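Local coordinates for protein cytochrome P450 reductase (Amycolatopsis methanolica 239, PDB 5OGX) that transfers electrons from NADH through FAD and a [2Fe-2S] cluster to a partner cytochrome P450 that O-demethylates lignin-derived aromatics such as guaiacol, at residues D102-V107 / G185-A190; D116-L121 / W177-L182; D203-G208 / P234-L239; P209-G214 / R297-W302. All coordinates share one frame; numbering follows the deposited sequence.

Contact 1 of 4, residues D102-V107 / G185-A190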
loop_
_atom_site.group_PDB
_atom_site.type_symbol
_atom_site.label_atom_id
_atom_site.label_comp_id
_atom_site.label_asym_id
_atom_site.label_seq_id
_atom_site.Cartn_x
_atom_site.Cartn_y
_atom_site.Cartn_z
ATOM N N ASP A 102 13.772 10.707 -3.588
ATOM C CA ASP A 102 14.804 9.685 -3.447
ATOM C C ASP A 102 15.325 9.667 -2.018
ATOM O O ASP A 102 15.632 10.718 -1.448
ATOM C CB ASP A 102 15.946 9.947 -4.421
ATOM C CG ASP A 102 15.463 10.087 -5.844
ATOM O OD1 ASP A 102 14.990 9.077 -6.400
ATOM O OD2 ASP A 102 15.539 11.206 -6.392
ATOM N N LEU A 103 15.427 8.475 -1.442
ATOM C CA LEU A 103 15.785 8.331 -0.039
ATOM C C LEU A 103 17.248 7.948 0.099
ATOM O O LEU A 103 17.796 7.217 -0.731
ATOM C CB LEU A 103 14.927 7.267 0.647
ATOM C CG LEU A 103 13.421 7.400 0.424
ATOM C CD1 LEU A 103 12.671 6.292 1.160
ATOM C CD2 LEU A 103 12.951 8.784 0.869
ATOM N N THR A 104 17.876 8.459 1.158
ATOM C CA THR A 104 19.212 8.022 1.568
ATOM C C THR A 104 18.990 7.065 2.734
ATOM O O THR A 104 18.945 7.472 3.895
ATOM C CB THR A 104 20.092 9.211 1.949
ATOM O OG1 THR A 104 20.208 10.105 0.833
ATOM C CG2 THR A 104 21.478 8.739 2.344
ATOM N N ALA A 105 18.809 5.782 2.415
ATOM C CA ALA A 105 18.318 4.788 3.363
ATOM C C ALA A 105 19.411 3.790 3.706
ATOM O O ALA A 105 20.090 3.284 2.806
ATOM C CB ALA A 105 17.109 4.043 2.795
ATOM N N THR A 106 19.562 3.491 5.003
ATOM C CA THR A 106 20.575 2.562 5.494
ATOM C C THR A 106 19.913 1.506 6.366
ATOM O O THR A 106 19.097 1.837 7.234
ATOM C CB THR A 106 21.671 3.296 6.295
ATOM O OG1 THR A 106 22.232 4.343 5.493
ATOM C CG2 THR A 106 22.775 2.330 6.699
ATOM N N VAL A 107 20.252 0.239 6.138
ATOM C CA VAL A 107 19.663 -0.826 6.942
ATOM C C VAL A 107 20.155 -0.681 8.375
ATOM O O VAL A 107 21.362 -0.734 8.645
ATOM C CB VAL A 107 20.007 -2.212 6.377
ATOM C CG1 VAL A 107 19.408 -3.294 7.266
ATOM C CG2 VAL A 107 19.499 -2.355 4.943
ATOM N N GLY A 185 23.807 -1.801 7.832
ATOM C CA GLY A 185 24.803 -0.943 7.235
ATOM C C GLY A 185 24.724 -0.836 5.726
ATOM O O GLY A 185 25.319 0.087 5.154
ATOM N N ASP A 186 24.009 -1.748 5.064
ATOM C CA ASP A 186 23.810 -1.624 3.624
ATOM C C ASP A 186 23.035 -0.356 3.290
ATOM O O ASP A 186 22.038 -0.033 3.941
ATOM C CB ASP A 186 23.037 -2.820 3.066
ATOM C CG ASP A 186 23.803 -4.114 3.134
ATOM O OD1 ASP A 186 25.044 -4.079 3.291
ATOM O OD2 ASP A 186 23.150 -5.172 2.980
ATOM N N ARG A 187 23.481 0.350 2.254
ATOM C CA ARG A 187 22.650 1.375 1.635
ATOM C C ARG A 187 21.649 0.721 0.694
ATOM O O ARG A 187 21.961 -0.264 0.017
ATOM C CB ARG A 187 23.512 2.379 0.871
ATOM C CG ARG A 187 24.158 3.446 1.748
ATOM C CD ARG A 187 23.128 4.473 2.209
ATOM N NE ARG A 187 22.454 5.111 1.080
ATOM C CZ ARG A 187 22.983 6.089 0.351
ATOM N NH1 ARG A 187 24.196 6.548 0.633
ATOM N NH2 ARG A 187 22.300 6.607 -0.663
ATOM N N VAL A 188 20.437 1.262 0.648
ATOM C CA VAL A 188 19.366 0.678 -0.152
ATOM C C VAL A 188 18.774 1.773 -1.024
ATOM O O VAL A 188 18.405 2.838 -0.522
ATOM C CB VAL A 188 18.275 0.041 0.739
ATOM C CG1 VAL A 188 17.068 -0.403 -0.090
ATOM C CG2 VAL A 188 18.855 -1.132 1.535
ATOM N N GLU A 189 18.690 1.518 -2.326
ATOM C CA GLU A 189 18.068 2.466 -3.238
ATOM C C GLU A 189 16.558 2.409 -3.051
ATOM O O GLU A 189 15.952 1.332 -3.152
ATOM C CB GLU A 189 18.451 2.141 -4.680
ATOM C CG GLU A 189 17.914 3.124 -5.708
ATOM C CD GLU A 189 18.382 2.801 -7.112
ATOM O OE1 GLU A 189 19.174 1.851 -7.273
ATOM O OE2 GLU A 189 17.951 3.497 -8.052
ATOM N N ALA A 190 15.947 3.556 -2.772
ATOM C CA ALA A 190 14.541 3.570 -2.398
ATOM C C ALA A 190 13.951 4.939 -2.709
ATOM O O ALA A 190 14.636 5.960 -2.607
ATOM C CB ALA A 190 14.358 3.242 -0.912
HETATM O O HOH W 1 16.435 6.659 -5.505
HETATM O O HOH W 2 17.732 6.091 -3.286
HETATM O O HOH W 3 19.571 5.193 -0.355
#
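Val107 bonds to both Asp186 and Gly185 where strand 101-114 runs antiparallel to strand 187-194, the short segments at 140°, inside the six-stranded sheet of the FAD-binding domain, the flavin-binding barrel of ferredoxin-reductase-type enzymes. Val107 N donates to Asp186 O (2.8 Å) and Val107 O accepts from Gly185 N. Thr106 and Arg187 follow as a non-hydrogen-bonded antiparallel pair; beyond them Val188 N donates to Ala105 O (3.0 Å), and Leu103 N to Ala190 O. Gly185 has a positive phi, at which a CB would collide with the preceding carbonyl oxygen, so glycine suits the place.

Small and branched apolar residues fill the buried face: Leu103, Ala105, Val188 and Ala190 line it, and at its end Val107 CG2 meets Val188 CG2 at 3.7 Å. The other face carries Thr104, Thr106 and Arg187, polar residues fit for a surface that is largely exposed. Arg187 leaves its strand with CB 4.0 Å from Ala105 O. Bends at chi2 (-74°) and chi3 (-57°) then fold the chain back over the neighbouring strand, where Arg187 CD comes within 3.3 Å of Ala105 O and also touches Thr106 OG1. Farther on, Thr104 CG2 sits over the centre of one face of the guanidinium, 3.6 Å from Arg187 CZ.

At the tip, Arg187 NH2 donates to a water (3.1 Å) lodged between the strands, which takes the place of a direct bond between Ala105 N and Val188 O. This water accepts from Ala105 N and donates to both Leu103 O and Val188 O, the latter at 2.6 Å.

Contact 2 of 4, residues D116-L121 / W177-L182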
loop_
_atom_site.group_PDB
_atom_site.type_symbol
_atom_site.label_atom_id
_atom_site.label_comp_id
_atom_site.label_asym_id
_atom_site.label_seq_id
_atom_site.Cartn_x
_atom_site.Cartn_y
_atom_site.Cartn_z
ATOM N N ASP A 116 9.197 -17.469 7.398
ATOM C CA ASP A 116 9.346 -16.778 6.114
ATOM C C ASP A 116 9.061 -15.281 6.212
ATOM O O ASP A 116 8.630 -14.670 5.235
ATOM C CB ASP A 116 8.446 -17.394 5.040
ATOM C CG ASP A 116 8.921 -18.758 4.590
ATOM O OD1 ASP A 116 10.129 -19.043 4.719
ATOM O OD2 ASP A 116 8.080 -19.541 4.107
ATOM N N THR A 117 9.303 -14.666 7.368
ATOM C CA THR A 117 8.945 -13.267 7.574
ATOM C C THR A 117 10.108 -12.521 8.206
ATOM O O THR A 117 10.693 -12.994 9.186
ATOM C CB THR A 117 7.695 -13.130 8.458
ATOM O OG1 THR A 117 6.640 -13.942 7.931
ATOM C CG2 THR A 117 7.237 -11.684 8.490
ATOM N N ARG A 118 10.433 -11.354 7.647
ATOM C CA ARG A 118 11.483 -10.504 8.183
ATOM C C ARG A 118 10.980 -9.085 8.409
ATOM O O ARG A 118 10.197 -8.555 7.614
ATOM C CB ARG A 118 12.683 -10.459 7.252
ATOM C CG ARG A 118 13.602 -11.635 7.469
ATOM C CD ARG A 118 14.804 -11.635 6.549
ATOM N NE ARG A 118 15.805 -12.529 7.123
ATOM C CZ ARG A 118 17.098 -12.540 6.818
ATOM N NH1 ARG A 118 17.596 -11.699 5.916
ATOM N NH2 ARG A 118 17.896 -13.410 7.429
ATOM N N ARG A 119 11.463 -8.471 9.482
ATOM C CA ARG A 119 11.323 -7.039 9.691
ATOM C C ARG A 119 12.582 -6.362 9.176
ATOM O O ARG A 119 13.695 -6.821 9.443
ATOM C CB ARG A 119 11.111 -6.701 11.171
ATOM C CG ARG A 119 10.480 -5.317 11.392
ATOM C CD ARG A 119 10.607 -4.828 12.835
ATOM N NE ARG A 119 10.307 -5.873 13.818
ATOM C CZ ARG A 119 9.080 -6.214 14.207
ATOM N NH1 ARG A 119 8.006 -5.599 13.701
ATOM N NH2 ARG A 119 8.926 -7.177 15.106
ATOM N N VAL A 120 12.412 -5.284 8.428
ATOM C CA VAL A 120 13.538 -4.496 7.953
ATOM C C VAL A 120 13.345 -3.068 8.434
ATOM O O VAL A 120 12.299 -2.461 8.186
ATOM C CB VAL A 120 13.664 -4.553 6.422
ATOM C CG1 VAL A 120 14.764 -3.629 5.962
ATOM C CG2 VAL A 120 13.898 -5.995 5.953
ATOM N N LEU A 121 14.344 -2.535 9.127
ATOM C CA LEU A 121 14.325 -1.152 9.583
ATOM C C LEU A 121 15.320 -0.371 8.739
ATOM O O LEU A 121 16.503 -0.716 8.701
ATOM C CB LEU A 121 14.678 -1.047 11.068
ATOM C CG LEU A 121 13.743 -1.764 12.031
ATOM C CD1 LEU A 121 14.165 -1.477 13.470
ATOM C CD2 LEU A 121 12.284 -1.359 11.796
ATOM N N TRP A 177 17.630 -11.625 -1.983
ATOM C CA TRP A 177 18.293 -10.452 -1.421
ATOM C C TRP A 177 17.864 -10.161 0.015
ATOM O O TRP A 177 18.694 -10.225 0.930
ATOM C CB TRP A 177 18.040 -9.241 -2.320
ATOM C CG TRP A 177 18.446 -7.914 -1.746
ATOM C CD1 TRP A 177 19.631 -7.601 -1.138
ATOM C CD2 TRP A 177 17.665 -6.709 -1.748
ATOM N NE1 TRP A 177 19.631 -6.275 -0.760
ATOM C CE2 TRP A 177 18.434 -5.709 -1.118
ATOM C CE3 TRP A 177 16.388 -6.383 -2.216
ATOM C CZ2 TRP A 177 17.964 -4.403 -0.943
ATOM C CZ3 TRP A 177 15.921 -5.080 -2.042
ATOM C CH2 TRP A 177 16.714 -4.109 -1.420
ATOM N N LEU A 178 16.582 -9.839 0.235
ATOM C CA LEU A 178 16.160 -9.440 1.575
ATOM C C LEU A 178 16.276 -10.586 2.575
ATOM O O LEU A 178 16.418 -10.341 3.779
ATOM C CB LEU A 178 14.730 -8.897 1.541
ATOM C CG LEU A 178 14.578 -7.647 0.667
ATOM C CD1 LEU A 178 13.106 -7.354 0.397
ATOM C CD2 LEU A 178 15.258 -6.445 1.313
ATOM N N PHE A 179 16.218 -11.828 2.104
ATOM C CA PHE A 179 16.412 -12.999 2.950
ATOM C C PHE A 179 17.782 -13.631 2.768
ATOM O O PHE A 179 18.091 -14.620 3.441
ATOM C CB PHE A 179 15.322 -14.038 2.663
ATOM C CG PHE A 179 14.012 -13.724 3.317
ATOM C CD1 PHE A 179 13.184 -12.729 2.797
ATOM C CD2 PHE A 179 13.618 -14.395 4.465
ATOM C CE1 PHE A 179 11.979 -12.427 3.405
ATOM C CE2 PHE A 179 12.415 -14.093 5.083
ATOM C CZ PHE A 179 11.594 -13.110 4.552
ATOM N N ASP A 180 18.613 -13.083 1.880
ATOM C CA ASP A 180 19.898 -13.719 1.577
ATOM C C ASP A 180 20.874 -12.638 1.108
ATOM O O ASP A 180 21.100 -12.439 -0.090
ATOM C CB ASP A 180 19.752 -14.811 0.520
ATOM C CG ASP A 180 21.086 -15.370 0.092
ATOM O OD1 ASP A 180 22.009 -15.348 0.930
ATOM O OD2 ASP A 180 21.210 -15.810 -1.072
ATOM N N GLY A 181 21.477 -11.943 2.067
ATOM C CA GLY A 181 22.460 -10.939 1.705
ATOM C C GLY A 181 22.313 -9.599 2.395
ATOM O O GLY A 181 23.314 -9.008 2.814
ATOM N N LEU A 182 21.080 -9.103 2.510
ATOM C CA LEU A 182 20.841 -7.844 3.204
ATOM C C LEU A 182 21.439 -7.886 4.602
ATOM O O LEU A 182 21.284 -8.872 5.329
ATOM C CB LEU A 182 19.338 -7.560 3.290
ATOM C CG LEU A 182 18.953 -6.151 3.743
ATOM C CD1 LEU A 182 19.083 -5.175 2.582
ATOM C CD2 LEU A 182 17.527 -6.118 4.306
HETATM O O HOH W 4 20.500 -11.466 4.964
#
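Arg118 of strand 117-124 and Phe179, just after helix 174-178, have the nearest backbones, their CA atoms 7.6 Å apart, so side chains must bridge strand and turn within the FAD-binding barrel. The Arg118 stem is stretched out (chi2 179°) and runs antiparallel to the Phe179 side chain, its methylenes over one face of the ring. Arg118 CD stands 3.7 Å from the Phe179 ring centroid, 15° off the normal, a CH-pi contact, while Arg118 CG lies 3.6 Å from Phe179 CE2. Arginine suits the place because its aliphatic stem covers the aromatic ring and its charged end reaches beyond it.

There Arg118 NH1 donates to Leu178 O (2.8 Å), and NE forms a salt bridge with Asp112 of strand 101-114. Phe179 CZ comes within 3.4 Å of Asp116 O, whose own carboxylate is held by Arg167. Val120 and Leu182 meet tip to tip, Val120 CG2 being 4.0 Å from Leu182 CD2. The Leu178 side chain is about 6 Å from the FAD. Asp180 N and Leu182 N close the turn, both donating to Trp177 O from opposite faces of its plane. A water links Arg118 to this turn, accepting from Arg118 NH1 and Gly181 N and donating to Leu182 O at 2.7 Å.

Contact 3 of 4, residues D203-G208 / P234-L239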
loop_
_atom_site.group_PDB
_atom_site.type_symbol
_atom_site.label_atom_id
_atom_site.label_comp_id
_atom_site.label_asym_id
_atom_site.label_seq_id
_atom_site.Cartn_x
_atom_site.Cartn_y
_atom_site.Cartn_z
ATOM N N ASP A 203 -10.276 15.825 9.575
ATOM C CA ASP A 203 -11.562 16.513 9.518
ATOM C C ASP A 203 -12.649 15.680 8.859
ATOM O O ASP A 203 -13.833 15.931 9.104
ATOM C CB ASP A 203 -11.430 17.833 8.754
ATOM C CG ASP A 203 -10.548 18.831 9.463
ATOM O OD1 ASP A 203 -10.297 18.647 10.673
ATOM O OD2 ASP A 203 -10.096 19.793 8.806
ATOM N N GLU A 204 -12.285 14.720 8.007
ATOM C CA GLU A 204 -13.264 13.911 7.294
ATOM C C GLU A 204 -13.408 12.520 7.897
ATOM O O GLU A 204 -13.954 11.623 7.250
ATOM C CB GLU A 204 -12.890 13.816 5.813
ATOM C CG GLU A 204 -12.606 15.165 5.176
ATOM C CD GLU A 204 -12.054 15.055 3.770
ATOM O OE1 GLU A 204 -11.375 16.007 3.330
ATOM O OE2 GLU A 204 -12.302 14.024 3.108
ATOM N N ASP A 205 -12.927 12.328 9.123
ATOM C CA ASP A 205 -12.923 11.034 9.798
ATOM C C ASP A 205 -13.959 11.087 10.908
ATOM O O ASP A 205 -13.724 11.701 11.956
ATOM C CB ASP A 205 -11.528 10.717 10.338
ATOM C CG ASP A 205 -11.439 9.341 10.993
ATOM O OD1 ASP A 205 -12.486 8.673 11.157
ATOM O OD2 ASP A 205 -10.310 8.941 11.355
ATOM N N ASP A 206 -15.094 10.429 10.685
ATOM C CA ASP A 206 -16.207 10.446 11.625
ATOM C C ASP A 206 -16.009 9.527 12.823
ATOM O O ASP A 206 -16.904 9.449 13.669
ATOM C CB ASP A 206 -17.516 10.076 10.908
ATOM C CG ASP A 206 -17.427 8.756 10.135
ATOM O OD1 ASP A 206 -16.476 7.971 10.352
ATOM O OD2 ASP A 206 -18.318 8.506 9.294
ATOM N N GLY A 207 -14.881 8.828 12.924
ATOM C CA GLY A 207 -14.687 7.956 14.068
ATOM C C GLY A 207 -15.490 6.674 14.029
ATOM O O GLY A 207 -15.606 6.004 15.060
ATOM N N GLY A 208 -16.064 6.323 12.877
ATOM C CA GLY A 208 -16.866 5.123 12.764
ATOM C C GLY A 208 -16.017 3.867 12.842
ATOM O O GLY A 208 -14.792 3.911 12.705
ATOM N N PRO A 234 -9.535 7.456 20.360
ATOM C CA PRO A 234 -9.022 6.350 21.188
ATOM C C PRO A 234 -10.051 5.296 21.555
ATOM O O PRO A 234 -9.664 4.164 21.866
ATOM C CB PRO A 234 -8.500 7.069 22.438
ATOM C CG PRO A 234 -8.130 8.427 21.942
ATOM C CD PRO A 234 -9.148 8.773 20.891
ATOM N N SER A 235 -11.340 5.618 21.547
ATOM C CA SER A 235 -12.358 4.663 21.957
ATOM C C SER A 235 -13.022 3.974 20.779
ATOM O O SER A 235 -13.941 3.173 20.981
ATOM C CB SER A 235 -13.420 5.355 22.814
ATOM O OG SER A 235 -12.891 5.681 24.087
ATOM N N ARG A 236 -12.576 4.260 19.561
ATOM C CA ARG A 236 -13.252 3.736 18.391
ATOM C C ARG A 236 -13.025 2.232 18.266
ATOM O O ARG A 236 -12.098 1.651 18.846
ATOM C CB ARG A 236 -12.779 4.474 17.136
ATOM C CG ARG A 236 -11.717 3.732 16.349
ATOM C CD ARG A 236 -11.115 4.578 15.238
ATOM N NE ARG A 236 -12.039 4.823 14.131
ATOM C CZ ARG A 236 -11.884 5.794 13.242
ATOM N NH1 ARG A 236 -10.841 6.612 13.338
ATOM N NH2 ARG A 236 -12.762 5.955 12.265
ATOM N N GLU A 237 -13.896 1.605 17.486
ATOM C CA GLU A 237 -13.866 0.178 17.226
ATOM C C GLU A 237 -12.951 -0.083 16.043
ATOM O O GLU A 237 -13.166 0.458 14.940
ATOM C CB GLU A 237 -15.268 -0.335 16.943
ATOM C CG GLU A 237 -16.156 -0.287 18.146
ATOM C CD GLU A 237 -17.471 -0.915 17.843
ATOM O OE1 GLU A 237 -17.708 -2.027 18.345
ATOM O OE2 GLU A 237 -18.252 -0.293 17.085
ATOM N N VAL A 238 -11.912 -0.884 16.266
ATOM C CA VAL A 238 -10.955 -1.243 15.222
ATOM C C VAL A 238 -10.733 -2.743 15.346
ATOM O O VAL A 238 -10.167 -3.203 16.347
ATOM C CB VAL A 238 -9.632 -0.478 15.381
ATOM C CG1 VAL A 238 -8.587 -0.968 14.378
ATOM C CG2 VAL A 238 -9.849 1.027 15.283
ATOM N N LEU A 239 -11.194 -3.513 14.361
ATOM C CA LEU A 239 -11.035 -4.961 14.346
ATOM C C LEU A 239 -9.972 -5.315 13.312
ATOM O O LEU A 239 -10.155 -5.057 12.113
ATOM C CB LEU A 239 -12.346 -5.668 14.017
ATOM C CG LEU A 239 -13.584 -5.376 14.852
ATOM C CD1 LEU A 239 -14.678 -6.359 14.461
ATOM C CD2 LEU A 239 -13.273 -5.499 16.316
HETATM O O HOH W 5 -15.967 3.217 16.156
#
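Two successive Asx turns, at Asp205 and Asp206, shape the loop ahead of strand 210-215, and Arg236, which precedes strand 238-244 of the NAD-binding domain, reaches across to it. Arg236 is modelled in two conformers, and the details hold for one of them. Its tip meets Asp205 end-on in a two-nitrogen salt bridge: Arg236 NH2 donates to Asp205 OD1 (2.9 Å) on the syn side, and Arg236 NH1 to Asp205 OD2 (3.1 Å) along an almost straight line, 175° at the hydrogen. Asp205 CG, anti to its backbone N (chi1 -177°), is thereby placed facing the arginine.

The other edge of the guanidinium grips Gly208 O side-on, with Arg236 NE at 3.2 Å and NH2 at 2.9 Å from that one oxygen. Gly207 CA lies over one face, toward the rim, 3.3 Å from Arg236 NH2; the positive phi (75°) there suits glycine. In the first Asx turn Gly207 N meets Asp205 OD1 (3.0 Å) from above the carboxylate plane; in the second Gly208 N bonds to Asp206 OD1. A water links Gly207 O to Glu237 N.

Asp205 OD2 also pairs with Arg232, so this carboxylate faces two cations, which would be expected to stabilise its negative charge; the same group ties together the loop, the helix end and Arg236.

Contact 4 of 4, residues P209-G214 / R297-W302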
loop_
_atom_site.group_PDB
_atom_site.type_symbol
_atom_site.label_atom_id
_atom_site.label_comp_id
_atom_site.label_asym_id
_atom_site.label_seq_id
_atom_site.Cartn_x
_atom_site.Cartn_y
_atom_site.Cartn_z
ATOM N N PRO A 209 -16.665 2.715 13.017
ATOM C CA PRO A 209 -15.925 1.457 13.180
ATOM C C PRO A 209 -15.186 1.050 11.918
ATOM O O PRO A 209 -15.651 1.273 10.791
ATOM C CB PRO A 209 -17.021 0.434 13.510
ATOM C CG PRO A 209 -18.292 1.062 12.941
ATOM C CD PRO A 209 -18.121 2.535 13.127
ATOM N N MET A 210 -14.041 0.394 12.120
ATOM C CA MET A 210 -13.201 -0.057 11.015
ATOM C C MET A 210 -12.850 -1.524 11.181
ATOM O O MET A 210 -12.517 -1.970 12.285
ATOM C CB MET A 210 -11.873 0.728 10.937
ATOM C CG MET A 210 -12.004 2.216 10.943
ATOM S SD MET A 210 -10.438 3.034 11.343
ATOM C CE MET A 210 -9.233 2.095 10.431
ATOM N N VAL A 211 -12.883 -2.270 10.075
ATOM C CA VAL A 211 -12.298 -3.605 10.038
ATOM C C VAL A 211 -11.113 -3.567 9.091
ATOM O O VAL A 211 -11.187 -2.965 8.012
ATOM C CB VAL A 211 -13.316 -4.687 9.636
ATOM C CG1 VAL A 211 -13.973 -4.357 8.273
ATOM C CG2 VAL A 211 -12.623 -6.046 9.602
ATOM N N LEU A 212 -9.998 -4.145 9.530
ATOM C CA LEU A 212 -8.772 -4.197 8.750
ATOM C C LEU A 212 -8.385 -5.656 8.614
ATOM O O LEU A 212 -8.330 -6.381 9.616
ATOM C CB LEU A 212 -7.656 -3.398 9.426
ATOM C CG LEU A 212 -8.031 -1.923 9.575
ATOM C CD1 LEU A 212 -8.499 -1.722 11.006
ATOM C CD2 LEU A 212 -6.866 -0.990 9.246
ATOM N N ILE A 213 -8.145 -6.098 7.385
ATOM C CA ILE A 213 -7.863 -7.508 7.138
ATOM C C ILE A 213 -6.579 -7.615 6.331
ATOM O O ILE A 213 -6.485 -7.060 5.228
ATOM C CB ILE A 213 -9.028 -8.211 6.435
ATOM C CG1 ILE A 213 -10.240 -8.182 7.398
ATOM C CG2 ILE A 213 -8.659 -9.658 6.151
ATOM C CD1 ILE A 213 -11.409 -8.983 6.959
ATOM N N GLY A 214 -5.582 -8.281 6.910
ATOM C CA GLY A 214 -4.280 -8.420 6.296
ATOM C C GLY A 214 -3.995 -9.868 5.980
ATOM O O GLY A 214 -4.100 -10.732 6.862
ATOM N N ARG A 297 -23.062 -2.805 7.446
ATOM C CA ARG A 297 -23.565 -1.479 7.113
ATOM C C ARG A 297 -23.092 -0.465 8.149
ATOM O O ARG A 297 -23.245 -0.673 9.365
ATOM C CB ARG A 297 -25.084 -1.485 7.020
ATOM C CG ARG A 297 -25.593 -0.209 6.363
ATOM C CD ARG A 297 -27.017 -0.335 5.877
ATOM N NE ARG A 297 -27.388 0.882 5.152
ATOM C CZ ARG A 297 -28.630 1.346 5.071
ATOM N NH1 ARG A 297 -29.616 0.696 5.665
ATOM N NH2 ARG A 297 -28.884 2.463 4.395
ATOM N N GLY A 298 -22.505 0.628 7.667
ATOM C CA GLY A 298 -21.971 1.660 8.533
ATOM C C GLY A 298 -20.522 1.464 8.902
ATOM O O GLY A 298 -19.941 2.343 9.558
ATOM N N TRP A 299 -19.921 0.351 8.492
ATOM C CA TRP A 299 -18.515 0.072 8.737
ATOM C C TRP A 299 -17.651 0.599 7.600
ATOM O O TRP A 299 -18.124 0.843 6.489
ATOM C CB TRP A 299 -18.301 -1.440 8.868
ATOM C CG TRP A 299 -18.716 -1.929 10.208
ATOM C CD1 TRP A 299 -19.978 -2.007 10.701
ATOM C CD2 TRP A 299 -17.836 -2.373 11.241
ATOM N NE1 TRP A 299 -19.947 -2.500 12.007
ATOM C CE2 TRP A 299 -18.636 -2.734 12.348
ATOM C CE3 TRP A 299 -16.444 -2.521 11.323
ATOM C CZ2 TRP A 299 -18.091 -3.220 13.539
ATOM C CZ3 TRP A 299 -15.897 -3.015 12.513
ATOM C CH2 TRP A 299 -16.725 -3.362 13.598
ATOM N N SER A 300 -16.379 0.809 7.906
ATOM C CA SER A 300 -15.355 0.986 6.889
ATOM C C SER A 300 -14.493 -0.265 6.886
ATOM O O SER A 300 -14.360 -0.939 7.915
ATOM C CB SER A 300 -14.503 2.235 7.152
ATOM O OG SER A 300 -15.319 3.391 7.337
ATOM N N GLY A 301 -13.929 -0.590 5.720
ATOM C CA GLY A 301 -13.114 -1.791 5.609
ATOM C C GLY A 301 -11.835 -1.551 4.842
ATOM O O GLY A 301 -11.814 -0.837 3.839
ATOM N N TRP A 302 -10.763 -2.174 5.310
ATOM C CA TRP A 302 -9.417 -1.979 4.784
ATOM C C TRP A 302 -8.820 -3.354 4.531
ATOM O O TRP A 302 -8.579 -4.104 5.479
ATOM C CB TRP A 302 -8.563 -1.192 5.784
ATOM C CG TRP A 302 -9.202 0.124 6.130
ATOM C CD1 TRP A 302 -10.309 0.350 6.914
ATOM C CD2 TRP A 302 -8.772 1.388 5.663
ATOM N NE1 TRP A 302 -10.591 1.706 6.952
ATOM C CE2 TRP A 302 -9.655 2.357 6.186
ATOM C CE3 TRP A 302 -7.723 1.794 4.840
ATOM C CZ2 TRP A 302 -9.524 3.709 5.907
ATOM C CZ3 TRP A 302 -7.601 3.146 4.551
ATOM C CH2 TRP A 302 -8.493 4.085 5.094
HETATM O O HOH W 6 -17.329 3.280 9.836
#
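Trp299 and Trp302 are the flat groups that straddle the pairing of strands 210-215 and 300-305. Over one face of Trp299 sits Pro209, crossing it at about a right angle: Pro209 CB is 3.5 Å from the centroid of the Trp299 six-membered ring and only 3° off its normal, a well-centred CH-pi contact. Proline suits this spot, its ring hydrogens being good partners for an indole. Val211 N and Arg297 O lie at the edge of the Trp299 ring, near its plane, and Phe289 meets it edge-to-face. Trp302 has Val211 O at its edge and a ring stacked with His328. The Met210 chain bends at chi3 (42°), which places CE: Met210 CE lies 3.8 Å from Trp302 NE1 in an off-centre CH-pi contact. Separately, Met210 SD makes a long, oblique Met-aromatic contact, 5.4 Å from the centroid of the Trp302 five-membered ring. Leu212 lies side by side with Trp302, Leu212 CD2 3.9 Å from Trp302 CB.

The strands run parallel, as in the Rossmann-like sheet of NAD-binding domains. Ser300 N bonds to Pro209 O (3.0 Å), Val211 N to Ser300 O, Trp302 N to Val211 O (2.8 Å) and Ile213 N to Trp302 O (2.8 Å). Gly301 pairs with Val211, and its lack of a side chain matters: a CB on Gly301 would stand about 3.6 Å from Val211 CG1. At the Pro209 end one water bridges Pro209 O and Gly298 O, donating to both.

Buried peptide groups of the two strands are thus satisfied by bonds to one another, while aromatic and aliphatic side chains cover them.

Overall arrangement
Contacts 1 and 2 belong to the FAD-binding domain and contact 4 to the NAD-binding domain; contact 3 joins the loop before strand 210-215 to the start of strand 238-244, its interior neighbour in the same sheet. Contacts 1 and 2, centres 14 Å apart, share the antiparallel sheet through neighbouring strands 101-114 and 117-124, and contact 2 lies within the chain segment that contact 1 spans. Contacts 3 and 4, centres 10 Å apart, share the parallel sheet, their segments alternating along the chain. The two pairs are 30 to 35 Å apart by centres. After the N-terminal [2Fe-2S] domain the chain builds the flavin-binding barrel, then the NAD-binding sheet, modules consistent with electrons passing from NADH via FAD to the cluster.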